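Local coordinates for protein putative transcription regulator (Lactobacillus plantarum WCFS1, PDB 3COL) that probably binds operator DNA as a dimeric TetR-family transcription regulator, through a helix-turn-helix domain joined to a helical C-terminal domain, at residues A18-I22 with K35-V40; P28-T33 with N53-I58; V61-T66 with I109-K114; Y92-V96 with M156-F160. All coordinates share one frame; numbering follows the deposited sequence.

Contact 1. Residues A18-I22 with K35-V40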
loop_
_atom_site.group_PDB
_atom_site.type_symbol
_atom_site.label_atom_id
_atom_site.label_comp_id
_atom_site.label_asym_id
_atom_site.label_seq_id
_atom_site.Cartn_x
_atom_site.Cartn_y
_atom_site.Cartn_z
ATOM N N ALA A 18 -18.073 4.580 13.451
ATOM C CA ALA A 18 -17.171 4.752 14.613
ATOM C C ALA A 18 -15.897 3.858 14.555
ATOM O O ALA A 18 -14.792 4.335 14.775
ATOM C CB ALA A 18 -17.927 4.486 15.879
ATOM N N VAL A 19 -16.066 2.566 14.254
ATOM C CA VAL A 19 -14.934 1.636 14.049
ATOM C C VAL A 19 -14.007 2.166 12.960
ATOM O O VAL A 19 -12.794 2.140 13.122
ATOM C CB VAL A 19 -15.424 0.188 13.678
ATOM C CG1 VAL A 19 -14.250 -0.769 13.333
ATOM C CG2 VAL A 19 -16.275 -0.407 14.822
ATOM N N ALA A 20 -14.575 2.635 11.843
ATOM C CA ALA A 20 -13.785 3.060 10.712
ATOM C C ALA A 20 -12.928 4.290 11.068
ATOM O O ALA A 20 -11.754 4.373 10.670
ATOM C CB ALA A 20 -14.682 3.309 9.498
ATOM N N ALA A 21 -13.509 5.222 11.832
ATOM C CA ALA A 21 -12.780 6.396 12.341
ATOM C C ALA A 21 -11.613 6.035 13.245
ATOM O O ALA A 21 -10.540 6.596 13.132
ATOM C CB ALA A 21 -13.743 7.374 13.071
ATOM N N ILE A 22 -11.845 5.120 14.175
ATOM C CA ILE A 22 -10.786 4.625 15.069
ATOM C C ILE A 22 -9.645 3.963 14.274
ATOM O O ILE A 22 -8.453 4.244 14.498
ATOM C CB ILE A 22 -11.361 3.622 16.128
ATOM C CG1 ILE A 22 -12.323 4.340 17.085
ATOM C CG2 ILE A 22 -10.217 2.937 16.905
ATOM C CD1 ILE A 22 -13.211 3.369 17.909
ATOM N N LYS A 35 -14.474 2.026 23.425
ATOM C CA LYS A 35 -14.154 3.196 22.608
ATOM C C LYS A 35 -15.256 3.432 21.554
ATOM O O LYS A 35 -15.673 4.580 21.303
ATOM C CB LYS A 35 -12.792 2.975 21.945
ATOM C CG LYS A 35 -11.941 4.220 21.797
ATOM C CD LYS A 35 -10.650 3.914 21.013
ATOM C CE LYS A 35 -9.525 3.488 21.956
ATOM N NZ LYS A 35 -8.239 3.340 21.191
ATOM N N VAL A 36 -15.741 2.360 20.944
ATOM C CA VAL A 36 -16.781 2.478 19.906
ATOM C C VAL A 36 -18.053 3.051 20.525
ATOM O O VAL A 36 -18.651 3.984 19.988
ATOM C CB VAL A 36 -17.028 1.095 19.167
ATOM C CG1 VAL A 36 -18.400 1.040 18.435
ATOM C CG2 VAL A 36 -15.904 0.816 18.217
ATOM N N ALA A 37 -18.443 2.514 21.676
ATOM C CA ALA A 37 -19.633 2.947 22.377
ATOM C C ALA A 37 -19.556 4.423 22.767
ATOM O O ALA A 37 -20.545 5.129 22.640
ATOM C CB ALA A 37 -19.879 2.066 23.606
ATOM N N LYS A 38 -18.390 4.873 23.250
ATOM C CA LYS A 38 -18.180 6.271 23.622
ATOM C C LYS A 38 -18.323 7.211 22.411
ATOM O O LYS A 38 -18.971 8.248 22.492
ATOM C CB LYS A 38 -16.811 6.450 24.310
ATOM N N ARG A 39 -17.760 6.811 21.276
ATOM C CA ARG A 39 -17.912 7.565 20.039
ATOM C C ARG A 39 -19.364 7.702 19.543
ATOM O O ARG A 39 -19.779 8.786 19.117
ATOM C CB ARG A 39 -17.053 6.953 18.937
ATOM C CG ARG A 39 -15.636 7.476 18.925
ATOM C CD ARG A 39 -14.845 6.802 17.815
ATOM N NE ARG A 39 -13.510 7.383 17.684
ATOM C CZ ARG A 39 -13.203 8.421 16.914
ATOM N NH1 ARG A 39 -14.134 9.044 16.191
ATOM N NH2 ARG A 39 -11.947 8.833 16.878
ATOM N N VAL A 40 -20.114 6.605 19.595
ATOM C CA VAL A 40 -21.492 6.585 19.123
ATOM C C VAL A 40 -22.410 7.274 20.133
ATOM O O VAL A 40 -23.420 7.848 19.743
ATOM C CB VAL A 40 -21.979 5.144 18.769
ATOM C CG1 VAL A 40 -23.428 5.148 18.293
ATOM C CG2 VAL A 40 -21.109 4.554 17.662
#

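Contact 2. Residues P28-T33 with N53-I58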
loop_
_atom_site.group_PDB
_atom_site.type_symbol
_atom_site.label_atom_id
_atom_site.label_comp_id
_atom_site.label_asym_id
_atom_site.label_seq_id
_atom_site.Cartn_x
_atom_site.Cartn_y
_atom_site.Cartn_z
ATOM N N PRO A 28 -6.285 -0.769 13.449
ATOM C CA PRO A 28 -7.230 -1.764 13.935
ATOM C C PRO A 28 -7.012 -2.139 15.404
ATOM O O PRO A 28 -7.961 -2.386 16.115
ATOM C CB PRO A 28 -6.969 -2.966 13.017
ATOM C CG PRO A 28 -6.329 -2.414 11.842
ATOM C CD PRO A 28 -5.497 -1.284 12.319
ATOM N N ALA A 29 -5.765 -2.123 15.856
ATOM C CA ALA A 29 -5.440 -2.386 17.261
ATOM C C ALA A 29 -6.112 -1.395 18.230
ATOM O O ALA A 29 -6.357 -1.730 19.385
ATOM C CB ALA A 29 -3.927 -2.423 17.457
ATOM N N GLY A 30 -6.438 -0.196 17.751
ATOM C CA GLY A 30 -7.093 0.799 18.589
ATOM C C GLY A 30 -8.580 0.545 18.823
ATOM O O GLY A 30 -9.174 1.158 19.695
ATOM N N VAL A 31 -9.195 -0.342 18.046
ATOM C CA VAL A 31 -10.629 -0.621 18.195
ATOM C C VAL A 31 -10.951 -1.377 19.514
ATOM O O VAL A 31 -10.278 -2.356 19.848
ATOM C CB VAL A 31 -11.179 -1.395 16.962
ATOM C CG1 VAL A 31 -12.641 -1.819 17.151
ATOM C CG2 VAL A 31 -11.030 -0.554 15.663
ATOM N N SER A 32 -11.952 -0.899 20.262
ATOM C CA SER A 32 -12.505 -1.629 21.398
ATOM C C SER A 32 -13.994 -1.329 21.463
ATOM O O SER A 32 -14.441 -0.296 20.976
ATOM C CB SER A 32 -11.800 -1.239 22.696
ATOM O OG SER A 32 -12.276 0.005 23.200
ATOM N N THR A 33 -14.770 -2.237 22.017
ATOM C CA THR A 33 -16.209 -1.996 22.210
ATOM C C THR A 33 -16.444 -0.721 23.051
ATOM O O THR A 33 -17.333 0.089 22.738
ATOM C CB THR A 33 -16.879 -3.225 22.855
ATOM O OG1 THR A 33 -16.668 -4.363 21.992
ATOM C CG2 THR A 33 -18.402 -3.006 23.061
ATOM N N ASN A 53 -17.697 -8.845 19.810
ATOM C CA ASN A 53 -16.350 -8.454 20.303
ATOM C C ASN A 53 -15.616 -7.562 19.322
ATOM O O ASN A 53 -16.147 -7.278 18.258
ATOM C CB ASN A 53 -15.517 -9.704 20.677
ATOM C CG ASN A 53 -15.325 -10.696 19.510
ATOM O OD1 ASN A 53 -15.416 -10.334 18.334
ATOM N ND2 ASN A 53 -15.051 -11.962 19.847
ATOM N N LYS A 54 -14.406 -7.137 19.683
ATOM C CA LYS A 54 -13.577 -6.244 18.879
ATOM C C LYS A 54 -13.362 -6.821 17.472
ATOM O O LYS A 54 -13.543 -6.113 16.500
ATOM C CB LYS A 54 -12.239 -5.979 19.600
ATOM C CG LYS A 54 -11.085 -5.554 18.717
ATOM C CD LYS A 54 -9.749 -5.540 19.492
ATOM C CE LYS A 54 -8.594 -4.905 18.652
ATOM N NZ LYS A 54 -7.279 -4.872 19.484
ATOM N N GLN A 55 -13.012 -8.101 17.359
ATOM C CA GLN A 55 -12.840 -8.739 16.035
ATOM C C GLN A 55 -14.086 -8.646 15.142
ATOM O O GLN A 55 -13.970 -8.359 13.977
ATOM C CB GLN A 55 -12.408 -10.220 16.143
ATOM C CG GLN A 55 -11.849 -10.781 14.822
ATOM C CD GLN A 55 -10.608 -9.997 14.335
ATOM O OE1 GLN A 55 -9.653 -9.793 15.101
ATOM N NE2 GLN A 55 -10.628 -9.544 13.080
ATOM N N ALA A 56 -15.264 -8.926 15.697
ATOM C CA ALA A 56 -16.523 -8.763 14.965
ATOM C C ALA A 56 -16.714 -7.311 14.460
ATOM O O ALA A 56 -17.209 -7.099 13.349
ATOM C CB ALA A 56 -17.721 -9.226 15.826
ATOM N N LEU A 57 -16.330 -6.323 15.267
ATOM C CA LEU A 57 -16.425 -4.899 14.855
ATOM C C LEU A 57 -15.545 -4.619 13.606
ATOM O O LEU A 57 -15.997 -4.018 12.640
ATOM C CB LEU A 57 -16.006 -3.951 15.983
ATOM C CG LEU A 57 -16.903 -3.881 17.219
ATOM C CD1 LEU A 57 -16.194 -3.205 18.400
ATOM C CD2 LEU A 57 -18.233 -3.162 16.885
ATOM N N ILE A 58 -14.307 -5.090 13.654
ATOM C CA ILE A 58 -13.325 -4.933 12.566
ATOM C C ILE A 58 -13.791 -5.691 11.291
ATOM O O ILE A 58 -13.740 -5.143 10.170
ATOM C CB ILE A 58 -11.926 -5.450 13.041
ATOM C CG1 ILE A 58 -11.318 -4.496 14.108
ATOM C CG2 ILE A 58 -10.966 -5.637 11.860
ATOM C CD1 ILE A 58 -10.206 -5.176 15.006
#

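Contact 3. Residues V61-T66 with I109-K114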
loop_
_atom_site.group_PDB
_atom_site.type_symbol
_atom_site.label_atom_id
_atom_site.label_comp_id
_atom_site.label_asym_id
_atom_site.label_seq_id
_atom_site.Cartn_x
_atom_site.Cartn_y
_atom_site.Cartn_z
ATOM N N VAL A 61 -16.577 -3.848 9.388
ATOM C CA VAL A 61 -16.060 -2.750 8.582
ATOM C C VAL A 61 -15.243 -3.250 7.375
ATOM O O VAL A 61 -15.344 -2.690 6.271
ATOM C CB VAL A 61 -15.251 -1.734 9.434
ATOM C CG1 VAL A 61 -14.583 -0.690 8.535
ATOM C CG2 VAL A 61 -16.189 -1.081 10.494
ATOM N N TYR A 62 -14.432 -4.279 7.578
ATOM C CA TYR A 62 -13.735 -4.909 6.429
ATOM C C TYR A 62 -14.723 -5.301 5.309
ATOM O O TYR A 62 -14.536 -4.895 4.150
ATOM C CB TYR A 62 -12.876 -6.101 6.847
ATOM C CG TYR A 62 -11.969 -6.604 5.704
ATOM C CD1 TYR A 62 -10.869 -5.871 5.298
ATOM C CD2 TYR A 62 -12.257 -7.796 5.029
ATOM C CE1 TYR A 62 -10.064 -6.302 4.264
ATOM C CE2 TYR A 62 -11.464 -8.238 3.986
ATOM C CZ TYR A 62 -10.370 -7.484 3.612
ATOM O OH TYR A 62 -9.570 -7.920 2.574
ATOM N N ALA A 63 -15.780 -6.051 5.658
ATOM C CA ALA A 63 -16.729 -6.538 4.671
ATOM C C ALA A 63 -17.531 -5.390 4.032
ATOM O O ALA A 63 -17.808 -5.435 2.845
ATOM C CB ALA A 63 -17.669 -7.597 5.277
ATOM N N ARG A 64 -17.897 -4.373 4.821
ATOM C CA ARG A 64 -18.534 -3.170 4.297
ATOM C C ARG A 64 -17.699 -2.469 3.225
ATOM O O ARG A 64 -18.207 -2.192 2.121
ATOM C CB ARG A 64 -18.827 -2.160 5.409
ATOM C CG ARG A 64 -19.733 -0.995 4.966
ATOM C CD ARG A 64 -19.925 0.031 6.058
ATOM N NE ARG A 64 -18.722 0.818 6.316
ATOM C CZ ARG A 64 -18.712 1.898 7.103
ATOM N NH1 ARG A 64 -19.841 2.301 7.694
ATOM N NH2 ARG A 64 -17.576 2.574 7.296
ATOM N N GLU A 65 -16.446 -2.159 3.555
ATOM C CA GLU A 65 -15.561 -1.512 2.583
ATOM C C GLU A 65 -15.352 -2.355 1.314
ATOM O O GLU A 65 -15.564 -1.856 0.215
ATOM C CB GLU A 65 -14.198 -1.113 3.198
ATOM C CG GLU A 65 -14.319 -0.067 4.344
ATOM C CD GLU A 65 -15.232 1.092 3.987
ATOM O OE1 GLU A 65 -14.962 1.785 2.966
ATOM O OE2 GLU A 65 -16.227 1.307 4.710
ATOM N N THR A 66 -14.957 -3.622 1.470
ATOM C CA THR A 66 -14.700 -4.481 0.306
ATOM C C THR A 66 -15.924 -4.703 -0.550
ATOM O O THR A 66 -15.840 -4.693 -1.771
ATOM C CB THR A 66 -14.054 -5.825 0.682
ATOM O OG1 THR A 66 -14.884 -6.527 1.605
ATOM C CG2 THR A 66 -12.715 -5.584 1.284
ATOM N N ILE A 109 -8.610 2.064 4.720
ATOM C CA ILE A 109 -9.184 1.270 5.811
ATOM C C ILE A 109 -8.913 -0.221 5.581
ATOM O O ILE A 109 -8.451 -0.907 6.499
ATOM C CB ILE A 109 -10.704 1.525 5.946
ATOM C CG1 ILE A 109 -10.980 2.922 6.549
ATOM C CG2 ILE A 109 -11.409 0.409 6.785
ATOM C CD1 ILE A 109 -12.365 3.447 6.201
ATOM N N ILE A 110 -9.233 -0.695 4.367
ATOM C CA ILE A 110 -9.010 -2.086 3.928
ATOM C C ILE A 110 -7.544 -2.470 4.129
ATOM O O ILE A 110 -7.239 -3.498 4.721
ATOM C CB ILE A 110 -9.405 -2.291 2.442
ATOM C CG1 ILE A 110 -10.936 -2.181 2.250
ATOM C CG2 ILE A 110 -8.882 -3.675 1.858
ATOM C CD1 ILE A 110 -11.365 -2.001 0.808
ATOM N N GLN A 111 -6.644 -1.628 3.618
ATOM C CA GLN A 111 -5.225 -1.895 3.671
ATOM C C GLN A 111 -4.767 -2.049 5.111
ATOM O O GLN A 111 -3.993 -2.974 5.446
ATOM C CB GLN A 111 -4.470 -0.768 2.962
ATOM C CG GLN A 111 -2.969 -0.775 3.247
ATOM C CD GLN A 111 -2.199 -0.113 2.133
ATOM O OE1 GLN A 111 -2.117 1.124 2.062
ATOM N NE2 GLN A 111 -1.630 -0.929 1.243
ATOM N N GLN A 112 -5.236 -1.155 5.978
ATOM C CA GLN A 112 -4.887 -1.215 7.401
ATOM C C GLN A 112 -5.360 -2.497 8.072
ATOM O O GLN A 112 -4.613 -3.107 8.838
ATOM C CB GLN A 112 -5.467 -0.018 8.162
ATOM C CG GLN A 112 -4.520 1.158 8.306
ATOM C CD GLN A 112 -5.209 2.384 8.862
ATOM O OE1 GLN A 112 -6.207 2.854 8.308
ATOM N NE2 GLN A 112 -4.670 2.927 9.945
ATOM N N ILE A 113 -6.608 -2.881 7.810
ATOM C CA ILE A 113 -7.164 -4.120 8.377
ATOM C C ILE A 113 -6.370 -5.326 7.851
ATOM O O ILE A 113 -5.960 -6.179 8.627
ATOM C CB ILE A 113 -8.672 -4.282 8.087
ATOM C CG1 ILE A 113 -9.447 -3.128 8.738
ATOM C CG2 ILE A 113 -9.162 -5.632 8.631
ATOM C CD1 ILE A 113 -10.932 -3.121 8.450
ATOM N N LYS A 114 -6.137 -5.364 6.538
ATOM C CA LYS A 114 -5.321 -6.414 5.931
ATOM C C LYS A 114 -3.912 -6.536 6.531
ATOM O O LYS A 114 -3.445 -7.646 6.827
ATOM C CB LYS A 114 -5.267 -6.222 4.418
ATOM C CG LYS A 114 -6.361 -6.953 3.696
ATOM C CD LYS A 114 -6.284 -6.713 2.202
ATOM C CE LYS A 114 -6.604 -8.022 1.441
ATOM N NZ LYS A 114 -6.992 -7.869 -0.029
#

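Contact 4. Residues Y92-V96 with M156-F160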
loop_
_atom_site.group_PDB
_atom_site.type_symbol
_atom_site.label_atom_id
_atom_site.label_comp_id
_atom_site.label_asym_id
_atom_site.label_seq_id
_atom_site.Cartn_x
_atom_site.Cartn_y
_atom_site.Cartn_z
ATOM N N TYR A 92 -13.060 -3.535 -14.895
ATOM C CA TYR A 92 -12.736 -3.740 -13.481
ATOM C C TYR A 92 -11.927 -2.593 -12.881
ATOM O O TYR A 92 -12.272 -2.059 -11.838
ATOM C CB TYR A 92 -12.017 -5.085 -13.277
ATOM C CG TYR A 92 -11.507 -5.272 -11.870
ATOM C CD1 TYR A 92 -12.380 -5.292 -10.789
ATOM C CD2 TYR A 92 -10.153 -5.384 -11.628
ATOM C CE1 TYR A 92 -11.894 -5.444 -9.493
ATOM C CE2 TYR A 92 -9.667 -5.517 -10.356
ATOM C CZ TYR A 92 -10.542 -5.541 -9.300
ATOM O OH TYR A 92 -10.035 -5.705 -8.028
ATOM N N VAL A 93 -10.821 -2.245 -13.526
ATOM C CA VAL A 93 -9.944 -1.241 -13.002
ATOM C C VAL A 93 -10.648 0.119 -13.007
ATOM O O VAL A 93 -10.440 0.926 -12.114
ATOM C CB VAL A 93 -8.606 -1.189 -13.787
ATOM C CG1 VAL A 93 -7.682 -0.116 -13.197
ATOM C CG2 VAL A 93 -7.910 -2.564 -13.736
ATOM N N GLN A 94 -11.474 0.379 -14.012
ATOM C CA GLN A 94 -12.192 1.649 -14.041
ATOM C C GLN A 94 -13.188 1.783 -12.868
ATOM O O GLN A 94 -13.314 2.861 -12.271
ATOM C CB GLN A 94 -12.862 1.866 -15.389
ATOM C CG GLN A 94 -13.834 3.020 -15.420
ATOM C CD GLN A 94 -13.798 3.677 -16.741
ATOM O OE1 GLN A 94 -13.933 3.019 -17.785
ATOM N NE2 GLN A 94 -13.570 4.982 -16.735
ATOM N N GLN A 95 -13.881 0.698 -12.541
ATOM C CA GLN A 95 -14.723 0.659 -11.330
ATOM C C GLN A 95 -13.932 0.879 -10.012
ATOM O O GLN A 95 -14.323 1.696 -9.177
ATOM C CB GLN A 95 -15.519 -0.659 -11.282
ATOM C CG GLN A 95 -16.501 -0.793 -10.100
ATOM C CD GLN A 95 -17.392 0.445 -9.881
ATOM O OE1 GLN A 95 -17.848 1.096 -10.833
ATOM N NE2 GLN A 95 -17.653 0.759 -8.610
ATOM N N VAL A 96 -12.822 0.173 -9.822
ATOM C CA VAL A 96 -11.978 0.380 -8.596
ATOM C C VAL A 96 -11.575 1.855 -8.494
ATOM O O VAL A 96 -11.658 2.466 -7.439
ATOM C CB VAL A 96 -10.726 -0.553 -8.582
ATOM C CG1 VAL A 96 -9.817 -0.289 -7.316
ATOM C CG2 VAL A 96 -11.105 -2.012 -8.657
HETATM N N MSE A 156 -3.128 -7.562 -8.965
HETATM C CA MSE A 156 -4.001 -6.921 -7.960
HETATM C C MSE A 156 -3.306 -5.742 -7.287
HETATM O O MSE A 156 -3.870 -4.661 -7.150
HETATM C CB MSE A 156 -4.399 -7.938 -6.884
HETATM C CG MSE A 156 -5.429 -8.959 -7.351
HETATM SE SE MSE A 156 -7.048 -8.045 -7.939
HETATM C CE MSE A 156 -7.776 -7.517 -6.193
ATOM N N GLY A 157 -2.069 -5.976 -6.874
ATOM C CA GLY A 157 -1.238 -4.993 -6.147
ATOM C C GLY A 157 -1.008 -3.707 -6.924
ATOM O O GLY A 157 -1.161 -2.609 -6.366
ATOM N N VAL A 158 -0.654 -3.817 -8.203
ATOM C CA VAL A 158 -0.440 -2.637 -9.031
ATOM C C VAL A 158 -1.729 -1.808 -9.241
ATOM O O VAL A 158 -1.686 -0.565 -9.190
ATOM C CB VAL A 158 0.294 -2.960 -10.387
ATOM C CG1 VAL A 158 -0.576 -3.807 -11.341
ATOM C CG2 VAL A 158 0.644 -1.666 -11.088
ATOM N N VAL A 159 -2.858 -2.497 -9.463
ATOM C CA VAL A 159 -4.163 -1.881 -9.551
ATOM C C VAL A 159 -4.484 -1.113 -8.275
ATOM O O VAL A 159 -4.804 0.080 -8.303
ATOM C CB VAL A 159 -5.260 -2.952 -9.800
ATOM C CG1 VAL A 159 -6.731 -2.321 -9.707
ATOM C CG2 VAL A 159 -5.059 -3.576 -11.142
ATOM N N PHE A 160 -4.444 -1.794 -7.151
ATOM C CA PHE A 160 -4.873 -1.165 -5.922
ATOM C C PHE A 160 -3.921 -0.124 -5.396
ATOM O O PHE A 160 -4.360 0.943 -4.919
ATOM C CB PHE A 160 -5.239 -2.230 -4.866
ATOM C CG PHE A 160 -6.614 -2.777 -5.086
ATOM C CD1 PHE A 160 -7.680 -2.318 -4.336
ATOM C CD2 PHE A 160 -6.857 -3.698 -6.121
ATOM C CE1 PHE A 160 -8.957 -2.803 -4.574
ATOM C CE2 PHE A 160 -8.110 -4.167 -6.366
ATOM C CZ PHE A 160 -9.174 -3.719 -5.605
#

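Contact 1. Residues A18-I22 with K35-V40
The Ile22 and Arg39 side chains lie alongside each other, pointing opposite ways, and Ile22 carries much of this contact. Its CG1 lies anti to its own carbonyl carbon (chi1 -66°), and chi2 keeps the chain extended. CD1 is thereby carried across to helix 33-40. There it meets Val36 CG2 at 3.7 Å, with the two side chains at about a right angle. The same Ile22 CD1 rests 4.1 Å from Lys35 CD. Lys35 bends at chi3, and its NZ is held elsewhere, by a salt bridge to Glu26 and a hydrogen bond to Gly30 O.

Arg39 runs extended from CG to NE along the solvent side of the interface. Its NE comes 3.3 Å from Ile22 CG1, a close van der Waals contact of nitrogen with a methylene. No hydrogen bond joins the segments. The guanidinium then turns one face to the N-terminal helix. Ala21 CB sits over that face, 3.6 Å from Arg39 NH1. Arg39 CD packs on CG1 and CD1 of Ile22, covering them from the solvent side.

Deeper in, Ala18 CB meets Val40 CG2 at 3.6 Å. Its small size lets the backbones come close, with CA atoms of Ala18 and Val36 5.8 Å apart. Val19 CG2 reaches Val36 CG2 at 3.6 Å.

Both segments belong to the TetR-family DNA-binding domain, where helix 33-40 opens the helix-turn-helix. The helix axes lie 9.5 Å apart at an angle of 113°. Val19 and Val36 also touch Leu57 of helix 54-67, which closes the core from a third direction. Ala37, on the far side of helix 33-40, packs on helix 44-48.

Contact 2. Residues P28-T33 with N53-I58
Lys54 stretches along the turn at 28-33, and its chain passes close to three backbone carbonyls. CG stands anti to the backbone N (chi1 157°), and every later torsion is extended. The side chain therefore runs straight from the start of its helix to the turn. CD lies 3.2 Å from Val31 O, and CE is 3.6 Å from Pro28 O. At the end, Lys54 NZ donates a hydrogen bond to Ala29 O, 3.3 Å long. The donor meets that carbonyl from well to the side, with a C=O...N angle of 110°, and is tilted from the carbonyl plane.

Beside the lysine the packing is mainly apolar. Val31 points into it and sets CG1 4.0 Å from Leu57 CD1, the two side chains meeting at a slant. Thr33 meets the same leucine at about a right angle, with OG1 3.8 Å from Leu57 CD1. Ile58 CD1 packs against Pro28, 3.7 Å from Pro28 O and near its CB.

The turn joins the first helix of the TetR DNA-binding domain to helix 33-40, the first of the helix-turn-helix pair. Helix 54-67 follows that pair. Two N-caps lie near each other at one end of the contact. Asn53 OD1 accepts from Ala56 N at 3.0 Å in a nearly straight bond, and Ser32 OG caps Lys35 N. Val31 also packs on Ile22 and Ile23 of helix 11-26, while Pro28 and Ile58 lean on helix 106-117. Ala29 touches Glu26 of the second subunit.

Contact 3. Residues V61-T66 with I109-K114
Ile109 opens the contact by wedging CG2 between two residues of segment 61-66. It lies 3.8 Å from Val61 CG1 and equally far from Glu65 CG. Glu65 bends at chi2 (-47°), which sets its carboxylate between Arg64 and Arg68 on its own side and Ser106 of helix 106-117. OE2 takes a salt bridge from Arg64 NE at 3.0 Å, while OE1 binds Ser106 and Arg68.

Ile110 follows, at the closest backbone approach, its CA 6.0 Å from that of Tyr62. Its CG1 packs 3.6 Å from Glu65 CB, and its CD1 reaches Thr66 CG2. Its other branch, CG2, meets Tyr62 CE1 at 3.8 Å.

One turn on, Ile113 sets CG2 3.8 Å from Tyr62 CD1, approaching the ring obliquely. Its CD1 lies against the Tyr62 backbone. Lys114 completes the series. Its aliphatic chain passes along the far end of the tyrosine, with CE 3.2 Å from Tyr62 OH.

The helices run roughly antiparallel, at 139°. This packing joins helix 54-67, which leads out of the DNA-binding domain, to helix 106-117. Helix 11-26 adjoins both, through Val19 on Val61 and Ile23 on Gln112, and Gln111 packs on Ala115 of the second subunit.

Contact 4. Residues Y92-V96 with M156-F160
Tyr92 reaches across from helix 85-102 to Phe160 and Met156, a selenomethionine, on helix 152-171. Met156 has two conformers, and its contacts hold for the one described. The Tyr92 CB points to the other helix, and CG stands anti to the backbone N (chi1 173°), which sends the ring toward helix 152-171. Halfway along the ring, CE2 is 4.4 Å from Val159 CG1 and equally far from the selenium of Met156. The selenium lies oblique to the ring, a Met-aromatic contact with 5.5 Å between SE and the ring centroid. Next, CZ comes 4.1 Å from Phe160 CE2. At the tip, OH meets the edge of the Phe160 ring in its plane, 3.0 Å from CE2. Met156 CE also approaches this hydroxyl.

The Phe160 side chain crosses that of Tyr92 at about a right angle. Val96 covers one face of the phenylalanine. Its CG1 makes a CH-pi contact, 4.0 Å from the ring centroid and 21° off the normal. Its other methyl, CG2, lies over one face of the Tyr92 ring, so this valine packs against both aromatics.

Val93 CG2 and Val159 CG2 meet at 4.0 Å on the side where helix 182-193 covers both residues. Helix 133-143 flanks Tyr92 and Met156. Val158 packs on Val158 of the second subunit. Such a buried, all-helical apolar core is characteristic of the C-terminal domain of TetR-family regulators, which commonly binds ligand and forms the dimer.

Contacts 1 and 2 share the DNA-binding domain, with centres 9 Å apart. Their segments alternate along the chain, and they touch directly, for example where Ile22 CG2 packs against Gly30 O. Contact 3 shares helix 54-67 with contact 2, and its centre is 12 Å from that of contact 2 and 15 Å from that of contact 1. Contact 4 lies deep in the C-terminal part, about 30 Å from contact 1 and 16 Å from contact 3, centre to centre, and touches none of the others. Its segments alternate with those of contact 3. Because contact 3 packs helix 54-67 on helix 106-117, it joins the two domains, a probable route for coupling between them in this family.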